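PDB 2I5U: DnaD domain protein, which is of unknown function but probably takes part in the initiation of DNA replication. Local coordinates for residues 19-22 against 23-27; 60-63 against 64-68. All blocks are in the same frame, centred on the assembly; numbering follows the deposited sequence.

Interaction 1. Residues 19-22 against 23-27; sequences KTMT and DFDYW
Lys19 reaches Asp23 with CG anti to the backbone N (chi1 -178°), a chain extended as far as CE, and a final bend at chi4 of -57° that turns NZ toward the carboxylate. Asp23 chi1 of -71° turns its carboxylate back toward the preceding turn, where NZ arrives. The result is an i to i+4 salt bridge along helix 18-32, one of the helices of this all-helical DnaD domain. NZ stands 2.9 Å from Asp23 OD2 and meets the syn lone pair of that oxygen. Water 1 joins NZ to the other carboxylate oxygen, OD1, so both oxygens are tied to the lysine, one directly and one through water. Water 2 links OD2 to Thr20 OG1, which is also hydrogen-bonded to Ser17 OG. The carboxylate is thus held from several directions, and the positive charge nearby would probably favour its ionised form.

The apolar side of the turn is made by Thr20, Met21 and Phe24. Thr20 runs alongside Phe24. The methyl CG2 of Thr20 approaches the Phe24 ring obliquely, 3.4 Å from CE2. Residue 21 is selenomethionine. Its side chain crosses Phe24 at about a right angle. Phe24 continues inward to Ile4, Ile45 and Ile63, which places this side of the helix against the three other helices. Four successive i to i+4 backbone bonds run beneath these side chains. The terminal CE of Met21 lies near the plane of the Phe24 ring, at its edge, and packs 3.6 Å from Phe24 CB.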
loop_
_atom_site.group_PDB
_atom_site.type_symbol
_atom_site.label_atom_id
_atom_site.label_comp_id
_atom_site.label_asym_id
_atom_site.label_seq_id
_atom_site.Cartn_x
_atom_site.Cartn_y
_atom_site.Cartn_z
ATOM N N LYS A 19 -10.886 1.890 7.900
ATOM C CA LYS A 19 -10.240 3.119 7.456
ATOM C C LYS A 19 -9.035 2.841 6.558
ATOM O O LYS A 19 -8.861 3.458 5.513
ATOM C CB LYS A 19 -9.788 3.958 8.663
ATOM C CG LYS A 19 -9.123 5.304 8.282
ATOM C CD LYS A 19 -8.485 6.021 9.478
ATOM C CE LYS A 19 -7.903 7.389 9.033
ATOM N NZ LYS A 19 -6.883 7.314 7.922
ATOM N N THR A 20 -8.215 1.886 6.979
ATOM C CA THR A 20 -7.000 1.586 6.258
ATOM C C THR A 20 -7.350 0.916 4.943
ATOM O O THR A 20 -6.704 1.198 3.928
ATOM C CB THR A 20 -6.049 0.724 7.112
ATOM O OG1 THR A 20 -5.768 1.415 8.330
ATOM C CG2 THR A 20 -4.727 0.397 6.316
HETATM N N MSE A 21 -8.391 0.078 4.907
HETATM C CA MSE A 21 -8.826 -0.506 3.608
HETATM C C MSE A 21 -9.315 0.574 2.655
HETATM O O MSE A 21 -9.035 0.546 1.434
HETATM C CB MSE A 21 -9.906 -1.575 3.778
HETATM C CG MSE A 21 -9.976 -2.565 2.586
HETATM SE SE MSE A 21 -8.355 -3.668 2.250
HETATM C CE MSE A 21 -7.534 -2.558 0.877
ATOM N N THR A 22 -10.058 1.529 3.199
ATOM C CA THR A 22 -10.515 2.695 2.432
ATOM C C THR A 22 -9.309 3.432 1.873
ATOM O O THR A 22 -9.284 3.801 0.708
ATOM C CB THR A 22 -11.349 3.648 3.318
ATOM O OG1 THR A 22 -12.530 2.957 3.767
ATOM C CG2 THR A 22 -11.711 4.906 2.568
ATOM N N ASP A 23 -8.304 3.642 2.720
ATOM C CA ASP A 23 -7.091 4.356 2.330
ATOM C C ASP A 23 -6.357 3.643 1.212
ATOM O O ASP A 23 -5.880 4.271 0.260
ATOM C CB ASP A 23 -6.164 4.546 3.545
ATOM C CG ASP A 23 -6.696 5.545 4.557
ATOM O OD1 ASP A 23 -7.458 6.462 4.179
ATOM O OD2 ASP A 23 -6.357 5.434 5.749
ATOM N N PHE A 24 -6.254 2.329 1.310
ATOM C CA PHE A 24 -5.553 1.585 0.271
ATOM C C PHE A 24 -6.367 1.536 -1.031
ATOM O O PHE A 24 -5.780 1.548 -2.123
ATOM C CB PHE A 24 -5.145 0.184 0.756
ATOM C CG PHE A 24 -3.964 0.183 1.703
ATOM C CD1 PHE A 24 -2.848 0.984 1.496
ATOM C CD2 PHE A 24 -3.944 -0.667 2.776
ATOM C CE1 PHE A 24 -1.748 0.943 2.375
ATOM C CE2 PHE A 24 -2.851 -0.707 3.640
ATOM C CZ PHE A 24 -1.764 0.108 3.435
ATOM N N ASP A 25 -7.698 1.441 -0.936
ATOM C CA ASP A 25 -8.555 1.505 -2.139
ATOM C C ASP A 25 -8.320 2.818 -2.868
ATOM O O ASP A 25 -8.222 2.860 -4.106
ATOM C CB ASP A 25 -10.048 1.426 -1.787
ATOM C CG ASP A 25 -10.524 0.030 -1.479
ATOM O OD1 ASP A 25 -9.850 -0.929 -1.876
ATOM O OD2 ASP A 25 -11.625 -0.095 -0.867
ATOM N N TYR A 26 -8.225 3.890 -2.099
ATOM C CA TYR A 26 -8.007 5.220 -2.650
ATOM C C TYR A 26 -6.611 5.321 -3.259
ATOM O O TYR A 26 -6.433 5.944 -4.300
ATOM C CB TYR A 26 -8.243 6.295 -1.593
ATOM C CG TYR A 26 -8.741 7.555 -2.195
ATOM C CD1 TYR A 26 -10.097 7.716 -2.493
ATOM C CD2 TYR A 26 -7.860 8.559 -2.565
ATOM C CE1 TYR A 26 -10.556 8.860 -3.094
ATOM C CE2 TYR A 26 -8.320 9.716 -3.160
ATOM C CZ TYR A 26 -9.666 9.851 -3.421
ATOM O OH TYR A 26 -10.145 10.975 -4.036
ATOM N N TRP A 27 -5.626 4.650 -2.658
ATOM C CA TRP A 27 -4.270 4.643 -3.204
ATOM C C TRP A 27 -4.227 3.928 -4.539
ATOM O O TRP A 27 -3.548 4.376 -5.458
ATOM C CB TRP A 27 -3.286 3.972 -2.233
ATOM C CG TRP A 27 -2.586 4.945 -1.355
ATOM C CD1 TRP A 27 -2.655 5.045 0.017
ATOM C CD2 TRP A 27 -1.686 5.947 -1.785
ATOM N NE1 TRP A 27 -1.855 6.064 0.447
ATOM C CE2 TRP A 27 -1.251 6.642 -0.641
ATOM C CE3 TRP A 27 -1.229 6.356 -3.045
ATOM C CZ2 TRP A 27 -0.361 7.721 -0.717
ATOM C CZ3 TRP A 27 -0.337 7.414 -3.124
ATOM C CH2 TRP A 27 0.078 8.094 -1.961
HETATM O O HOH W 1 -9.188 7.715 5.802
HETATM O O HOH W 2 -5.216 4.052 7.818
#

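Interaction 2. Residues 60-63 against 64-68; sequences YNYI and NAILK
Tyr60 and Asn64 meet one turn apart, with the asparagine lying over one face of the tyrosine ring. Asn64 CB makes the closest approach to that face in a CH-pi contact, 4.0 Å from the ring centroid and offset toward the rim. The amide follows the ring outward: its plane is only 17° from the ring plane, and its oxygen is directed to the hydroxyl end. Tyr60 OH and Asn64 OD1 are 3.3 Å apart, and Trp27 NE1 of helix 18-32 makes a weak hydrogen bond to each. Both side chains leave the backbone with CG anti to N, at chi1 177° for Tyr60, and this carries the ring along the helix beside the next turn.

The other end of the amide faces water. Water 3 connects Asn64 ND2 to the backbone O of Asn61, and water 4 makes a weak bond to ND2 and a firmer one to Asn61 OD1. Two other pairs pack along the same stretch. The CD1 methyl of Ile66 comes obliquely to the Tyr62 ring, 3.8 Å from CE2. Leu67 follows the course of Ile63, with CG2 of Ile63 3.9 Å from CD1 of Leu67.

The backbone sets this spacing. Asn64 N bonds to Tyr60 O at 2.7 Å, and Ile66 N bonds to Tyr62 O at a longer 3.3 Å. At the start of the helix, Asn59 OD1 accepts a hydrogen bond from Tyr62 N. Further out, Ile63 packs on Phe24 and Ile49, Leu67 on Trp27, and Tyr62 on Ala52 and Ala55 of helix 38-55. With Ile63 and Leu67 buried and Asn61 exposed beside the waters, these N-terminal turns of helix 60-73 form an amphipathic helix of the all-helical DnaD domain.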
loop_
_atom_site.group_PDB
_atom_site.type_symbol
_atom_site.label_atom_id
_atom_site.label_comp_id
_atom_site.label_asym_id
_atom_site.label_seq_id
_atom_site.Cartn_x
_atom_site.Cartn_y
_atom_site.Cartn_z
ATOM N N TYR A 60 0.323 2.420 9.025
ATOM C CA TYR A 60 -0.100 3.094 7.801
ATOM C C TYR A 60 0.707 4.361 7.540
ATOM O O TYR A 60 0.992 4.693 6.393
ATOM C CB TYR A 60 -1.598 3.399 7.825
ATOM C CG TYR A 60 -2.034 4.146 6.601
ATOM C CD1 TYR A 60 -2.169 3.505 5.391
ATOM C CD2 TYR A 60 -2.287 5.518 6.637
ATOM C CE1 TYR A 60 -2.559 4.198 4.237
ATOM C CE2 TYR A 60 -2.679 6.204 5.510
ATOM C CZ TYR A 60 -2.793 5.551 4.303
ATOM O OH TYR A 60 -3.212 6.292 3.194
ATOM N N ASN A 61 1.027 5.103 8.592
ATOM C CA ASN A 61 1.769 6.354 8.396
ATOM C C ASN A 61 3.054 6.133 7.612
ATOM O O ASN A 61 3.356 6.866 6.684
ATOM C CB ASN A 61 2.066 7.036 9.729
ATOM C CG ASN A 61 0.828 7.651 10.374
ATOM O OD1 ASN A 61 -0.078 8.139 9.687
ATOM N ND2 ASN A 61 0.817 7.684 11.689
ATOM N N TYR A 62 3.786 5.098 7.978
ATOM C CA TYR A 62 5.072 4.821 7.346
ATOM C C TYR A 62 4.859 4.397 5.887
ATOM O O TYR A 62 5.569 4.857 4.965
ATOM C CB TYR A 62 5.792 3.720 8.111
ATOM C CG TYR A 62 7.225 3.484 7.684
ATOM C CD1 TYR A 62 8.266 4.204 8.250
ATOM C CD2 TYR A 62 7.541 2.475 6.795
ATOM C CE1 TYR A 62 9.569 3.963 7.888
ATOM C CE2 TYR A 62 8.843 2.239 6.429
ATOM C CZ TYR A 62 9.847 2.996 6.969
ATOM O OH TYR A 62 11.184 2.751 6.631
ATOM N N ILE A 63 3.847 3.561 5.669
ATOM C CA ILE A 63 3.533 3.099 4.320
ATOM C C ILE A 63 3.065 4.252 3.429
ATOM O O ILE A 63 3.461 4.354 2.271
ATOM C CB ILE A 63 2.484 1.958 4.368
ATOM C CG1 ILE A 63 3.102 0.725 5.033
ATOM C CG2 ILE A 63 1.976 1.639 2.985
ATOM C CD1 ILE A 63 2.087 -0.207 5.575
ATOM N N ASN A 64 2.205 5.100 3.972
ATOM C CA ASN A 64 1.699 6.278 3.262
ATOM C C ASN A 64 2.846 7.186 2.774
ATOM O O ASN A 64 2.824 7.669 1.650
ATOM C CB ASN A 64 0.734 7.036 4.189
ATOM C CG ASN A 64 0.034 8.170 3.517
ATOM O OD1 ASN A 64 -0.541 8.027 2.451
ATOM N ND2 ASN A 64 0.040 9.314 4.175
ATOM N N ALA A 65 3.827 7.415 3.628
ATOM C CA ALA A 65 4.969 8.253 3.243
ATOM C C ALA A 65 5.686 7.662 2.038
ATOM O O ALA A 65 6.082 8.397 1.108
ATOM C CB ALA A 65 5.911 8.413 4.397
ATOM N N ILE A 66 5.868 6.344 2.052
ATOM C CA ILE A 66 6.508 5.662 0.932
ATOM C C ILE A 66 5.708 5.837 -0.346
ATOM O O ILE A 66 6.236 6.194 -1.390
ATOM C CB ILE A 66 6.660 4.158 1.195
ATOM C CG1 ILE A 66 7.567 3.902 2.395
ATOM C CG2 ILE A 66 7.223 3.456 -0.035
ATOM C CD1 ILE A 66 7.567 2.462 2.886
ATOM N N LEU A 67 4.423 5.553 -0.264
ATOM C CA LEU A 67 3.550 5.658 -1.435
ATOM C C LEU A 67 3.461 7.083 -2.005
ATOM O O LEU A 67 3.349 7.253 -3.216
ATOM C CB LEU A 67 2.145 5.133 -1.098
ATOM C CG LEU A 67 2.072 3.650 -0.736
ATOM C CD1 LEU A 67 0.658 3.346 -0.265
ATOM C CD2 LEU A 67 2.506 2.765 -1.888
ATOM N N LYS A 68 3.465 8.099 -1.145
ATOM C CA LYS A 68 3.405 9.498 -1.634
ATOM C C LYS A 68 4.600 9.818 -2.491
ATOM O O LYS A 68 4.489 10.571 -3.497
ATOM C CB LYS A 68 3.364 10.492 -0.478
ATOM C CG LYS A 68 2.045 10.575 0.217
ATOM C CD LYS A 68 2.078 11.623 1.308
ATOM C CE LYS A 68 0.783 11.642 2.109
ATOM N NZ LYS A 68 0.817 12.579 3.303
HETATM O O HOH W 3 2.486 9.454 6.348
HETATM O O HOH W 4 -0.248 9.404 7.300
#

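How the interactions relate
Interactions 1 and 2 lie on different helices, 18-32 and 60-73, whose side chains touch. Their centres are 12 Å apart. Each is partly buried, with an apolar side turned inward and a polar side carrying waters. The polar chemistry differs: interaction 1 uses a charged pair near the surface, whereas interaction 2 uses a neutral aromatic-amide pair. One meeting point is Trp27, whose NE1 lies 3.1 Å from Tyr60 OH. Asp23 CB also packs on Tyr60 OH, and Phe24 and Tyr60 add an edge-to-face ring contact. Helix 38-55 touches both, among others through Ile45 for 19-27 and Ile49, Ile51 and Ala52 for 60-68.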